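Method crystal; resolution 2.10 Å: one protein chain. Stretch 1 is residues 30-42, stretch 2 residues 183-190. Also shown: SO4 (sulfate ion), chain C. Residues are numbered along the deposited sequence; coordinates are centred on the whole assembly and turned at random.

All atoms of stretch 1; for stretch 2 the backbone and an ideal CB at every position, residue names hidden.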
# COMPACT_ATOMS: atom_id res chain seq x y z
N ARG A 30 0.99 5.64 -12.82
CA ARG A 30 0.92 4.58 -11.81
C ARG A 30 2.19 3.72 -11.88
O ARG A 30 2.71 3.42 -10.85
CB ARG A 30 -0.39 3.85 -11.99
CG ARG A 30 -1.59 4.74 -11.72
CD ARG A 30 -2.87 3.98 -11.71
NE ARG A 30 -3.97 4.77 -11.20
CZ ARG A 30 -5.19 4.31 -11.09
NH1 ARG A 30 -5.47 3.10 -11.50
NH2 ARG A 30 -6.14 5.07 -10.61
N ARG A 31 2.67 3.40 -13.08
CA ARG A 31 3.92 2.61 -13.21
C ARG A 31 5.10 3.42 -12.69
O ARG A 31 5.87 2.86 -11.96
CB ARG A 31 4.14 2.17 -14.66
CG ARG A 31 3.19 1.09 -15.16
CD ARG A 31 2.90 -0.09 -14.24
NE ARG A 31 4.08 -0.77 -13.72
CZ ARG A 31 4.35 -1.02 -12.44
NH1 ARG A 31 5.48 -1.62 -12.14
NH2 ARG A 31 3.51 -0.68 -11.48
N ASP A 32 5.18 4.70 -13.02
CA ASP A 32 6.33 5.53 -12.60
C ASP A 32 6.38 5.70 -11.09
O ASP A 32 7.42 5.48 -10.58
CB ASP A 32 6.34 6.89 -13.30
CG ASP A 32 6.68 6.84 -14.77
OD1 ASP A 32 7.15 5.82 -15.22
OD2 ASP A 32 6.44 7.83 -15.45
N ILE A 33 5.25 5.95 -10.42
CA ILE A 33 5.25 6.20 -8.95
C ILE A 33 5.76 4.96 -8.22
O ILE A 33 6.54 5.12 -7.34
CB ILE A 33 3.90 6.73 -8.42
CG1 ILE A 33 3.98 7.15 -6.95
CG2 ILE A 33 2.79 5.73 -8.62
CD1 ILE A 33 5.00 8.17 -6.66
N TYR A 34 5.39 3.79 -8.68
CA TYR A 34 5.88 2.52 -8.11
C TYR A 34 7.40 2.46 -8.24
O TYR A 34 8.02 2.04 -7.31
CB TYR A 34 5.31 1.34 -8.88
CG TYR A 34 5.88 0.04 -8.42
CD1 TYR A 34 5.44 -0.52 -7.25
CD2 TYR A 34 6.90 -0.59 -9.10
CE1 TYR A 34 5.96 -1.70 -6.77
CE2 TYR A 34 7.41 -1.78 -8.65
CZ TYR A 34 6.94 -2.35 -7.48
OH TYR A 34 7.46 -3.51 -7.02
N ASN A 35 7.94 2.86 -9.38
CA ASN A 35 9.41 2.91 -9.63
C ASN A 35 10.10 3.95 -8.75
O ASN A 35 11.22 3.73 -8.47
CB ASN A 35 9.75 3.00 -11.11
CG ASN A 35 9.37 1.75 -11.85
OD1 ASN A 35 9.49 0.66 -11.33
ND2 ASN A 35 8.90 1.88 -13.06
N GLN A 36 9.47 5.08 -8.45
CA GLN A 36 10.17 6.13 -7.68
C GLN A 36 10.24 5.86 -6.19
O GLN A 36 11.11 6.42 -5.59
CB GLN A 36 9.51 7.51 -7.73
CG GLN A 36 8.86 7.89 -9.03
CD GLN A 36 9.83 8.19 -10.14
OE1 GLN A 36 10.58 7.34 -10.58
NE2 GLN A 36 9.77 9.41 -10.64
N ILE A 37 9.32 5.08 -5.61
CA ILE A 37 9.31 4.87 -4.13
C ILE A 37 10.37 3.84 -3.72
O ILE A 37 10.67 2.95 -4.54
CB ILE A 37 7.90 4.45 -3.65
CG1 ILE A 37 7.46 3.12 -4.27
CG2 ILE A 37 6.89 5.55 -3.91
CD1 ILE A 37 5.98 2.84 -4.13
N LEU A 38 10.92 3.97 -2.51
CA LEU A 38 11.93 3.00 -2.03
C LEU A 38 11.29 1.62 -1.83
O LEU A 38 10.24 1.54 -1.29
CB LEU A 38 12.58 3.54 -0.77
CG LEU A 38 13.55 2.59 -0.09
CD1 LEU A 38 14.83 2.45 -0.87
CD2 LEU A 38 13.82 3.02 1.32
N LYS A 39 11.97 0.58 -2.29
CA LYS A 39 11.48 -0.81 -2.16
C LYS A 39 12.64 -1.73 -1.73
O LYS A 39 13.70 -1.62 -2.29
CB LYS A 39 10.90 -1.28 -3.49
CG LYS A 39 9.73 -0.49 -4.03
CD LYS A 39 9.19 -0.99 -5.33
CE LYS A 39 9.96 -0.55 -6.56
NZ LYS A 39 10.70 0.71 -6.36
N ASP A 40 12.40 -2.61 -0.76
CA ASP A 40 13.42 -3.59 -0.32
C ASP A 40 13.25 -4.90 -1.10
O ASP A 40 12.55 -5.78 -0.65
CB ASP A 40 13.48 -3.74 1.20
CG ASP A 40 14.66 -4.57 1.66
OD1 ASP A 40 15.29 -5.16 0.85
OD2 ASP A 40 14.94 -4.56 2.84
N MET A 41 13.93 -4.98 -2.23
CA MET A 41 13.94 -6.13 -3.15
C MET A 41 14.78 -7.29 -2.57
O MET A 41 14.54 -8.41 -2.93
CB MET A 41 14.43 -5.69 -4.52
CG MET A 41 13.60 -4.60 -5.09
SD MET A 41 11.86 -4.93 -5.20
CE MET A 41 11.80 -6.35 -6.27
N ALA A 42 15.65 -7.02 -1.61
CA ALA A 42 16.49 -8.02 -0.91
C ALA A 42 15.65 -9.03 -0.11
O ALA A 42 16.13 -10.09 0.14
CB ALA A 42 17.50 -7.34 -0.05
N UNK A 183 11.89 -15.08 -10.48
CA UNK A 183 12.79 -13.99 -10.87
C UNK A 183 12.59 -12.78 -9.97
O UNK A 183 11.49 -12.50 -9.58
CB UNK A 183 12.56 -13.60 -12.33
N UNK A 184 13.68 -12.12 -9.70
CA UNK A 184 13.69 -10.85 -8.95
C UNK A 184 14.55 -9.92 -9.77
O UNK A 184 15.73 -9.95 -9.63
CB UNK A 184 14.22 -11.00 -7.52
N UNK A 185 13.94 -9.06 -10.61
CA UNK A 185 14.71 -8.13 -11.49
C UNK A 185 15.08 -6.84 -10.74
O UNK A 185 15.79 -6.00 -11.33
CB UNK A 185 13.90 -7.78 -12.74
N UNK A 186 14.60 -6.71 -9.50
CA UNK A 186 14.82 -5.56 -8.59
C UNK A 186 13.73 -4.49 -8.71
O UNK A 186 13.94 -3.42 -8.17
CB UNK A 186 16.18 -4.92 -8.88
N UNK A 187 12.70 -4.69 -9.50
CA UNK A 187 11.59 -3.75 -9.33
C UNK A 187 10.34 -4.60 -9.13
O UNK A 187 9.51 -4.26 -8.34
CB UNK A 187 11.45 -2.80 -10.52
N UNK A 188 10.32 -5.75 -9.79
CA UNK A 188 9.15 -6.64 -9.78
C UNK A 188 9.58 -8.09 -9.61
O UNK A 188 10.73 -8.39 -9.77
CB UNK A 188 8.34 -6.48 -11.07
N UNK A 189 8.62 -8.94 -9.32
CA UNK A 189 8.92 -10.35 -9.07
C UNK A 189 8.11 -11.25 -9.99
O UNK A 189 7.03 -10.89 -10.39
CB UNK A 189 8.64 -10.71 -7.61
N UNK A 190 8.69 -12.39 -10.31
CA UNK A 190 7.92 -13.46 -10.96
C UNK A 190 7.94 -14.56 -9.91
O UNK A 190 9.00 -15.04 -9.61
CB UNK A 190 8.50 -13.90 -12.30
S SO4 C . 1.66 3.80 -17.27
O1 SO4 C . 1.95 2.48 -17.82
O2 SO4 C . 1.17 3.67 -15.90
O3 SO4 C . 0.64 4.44 -18.09
O4 SO4 C . 2.88 4.60 -17.29

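Position 183 lies in extended backbone, and nothing of the helix or the loop after it comes within 5.5 Å of its ideal CB. Stretch 1 sets no rule here, and any strand-tolerant residue would serve. It is Glu183, whose backbone pairs with position 190 through N to O at 3.0 Å and, in return, O to N at 2.9 Å.

At 184 the CA-to-CB bond points toward stretch 1, and the carbonyl O of Met41 lies 5.3 Å from the ideal CB. That is too far for a short hydroxyl but right for a side chain carrying a donor one or two atoms further out; Asn, Gln or His could be considered. The deposited Asn184 takes chi1 t and gives ND2 to Met41 O at 2.9 Å. Its OD1 turns back to accept from the backbone N of 186 at 3.0 Å, so one amide both grips the loop and braces the turn.

Position 185 points away, so stretch 1 leaves the choice open; in a turn, a short polar side chain such as Asn, Asp or Ser can bond to nearby backbone. Asn185 does so: its OD1 accepts from the backbone N of 188 at 3.1 Å.

Position 186 has phi/psi of 91/4, a left-handed conformation in which Gly, Asn and Asp are the usual candidates. Its CB points sideways, and the ideal CB passes Met41 CG at 4.6 Å. Asn186 fits; its backbone O packs 3.3 Å from Met41 CG, while its side-chain OD1 lies 3.9 Å from Met41 CB.

On one side of the ideal CB at 187 lie Asn35 OD1 at 4.1 Å, Tyr34 CE2 at 4.6 Å and Lys39 CE at 4.8 Å. The CB points sideways; a small residue sits easily, though stretch 1 does not exclude a larger one that turns aside. The deposited residue is Ser187, chi1 p, and Ser187 OG accepts from Asn185 ND2 at 2.9 Å. The key group is the backbone carbonyl: Tyr34 OH donates to Ser187 O at 2.6 Å, with the oxygen at the ring edge, near its plane. Being a main-chain acceptor, it asks for no particular side chain. Met41 CE also rests 3.7 Å from Ser187 C.

Position 188 points sideways, its ideal CB 5.1 Å from Tyr34 OH. A modest branched residue, Thr or Val, could reach the helix. Thr188 places CG2 4.4 Å from both Tyr34 CE2 and Arg31 NH1, while OG1 donates to Asn185 OD1 at 2.9 Å.

At 189 the CB is beyond 5.5 Å, so contact requires length; Leu, Ile or Met would suit the Met41 methyl. Leu189 extends CD2 to 3.9 Å from Met41 CE.

Position 190 is out of reach and unconstrained by stretch 1; Val190, beta-branched, suits its strand.

Stretch 2 183-190: ENNNSTLV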
# COMPACT_ATOMS: atom_id res chain seq x y z
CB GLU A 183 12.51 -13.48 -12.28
CG GLU A 183 12.54 -14.54 -13.34
CD GLU A 183 12.02 -14.11 -14.69
OE1 GLU A 183 12.27 -12.97 -15.08
OE2 GLU A 183 11.39 -14.91 -15.33
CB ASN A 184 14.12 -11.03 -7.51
CG ASN A 184 14.07 -9.74 -6.72
OD1 ASN A 184 14.11 -8.68 -7.29
ND2 ASN A 184 13.98 -9.84 -5.41
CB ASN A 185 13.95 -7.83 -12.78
CG ASN A 185 12.92 -6.72 -12.62
OD1 ASN A 185 11.78 -6.98 -12.26
ND2 ASN A 185 13.33 -5.49 -12.88
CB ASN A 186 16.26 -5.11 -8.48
CG ASN A 186 17.18 -6.26 -8.16
OD1 ASN A 186 17.07 -6.87 -7.10
ND2 ASN A 186 18.04 -6.57 -9.10
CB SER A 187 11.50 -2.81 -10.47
OG SER A 187 11.47 -3.54 -11.68
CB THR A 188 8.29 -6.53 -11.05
OG1 THR A 188 8.92 -7.21 -12.12
CG2 THR A 188 7.99 -5.12 -11.48
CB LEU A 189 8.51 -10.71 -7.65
CG LEU A 189 9.10 -9.94 -6.48
CD1 LEU A 189 8.52 -10.44 -5.18
CD2 LEU A 189 10.61 -10.05 -6.47
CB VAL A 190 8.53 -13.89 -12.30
CG1 VAL A 190 7.88 -15.15 -12.80
CG2 VAL A 190 8.46 -12.79 -13.32
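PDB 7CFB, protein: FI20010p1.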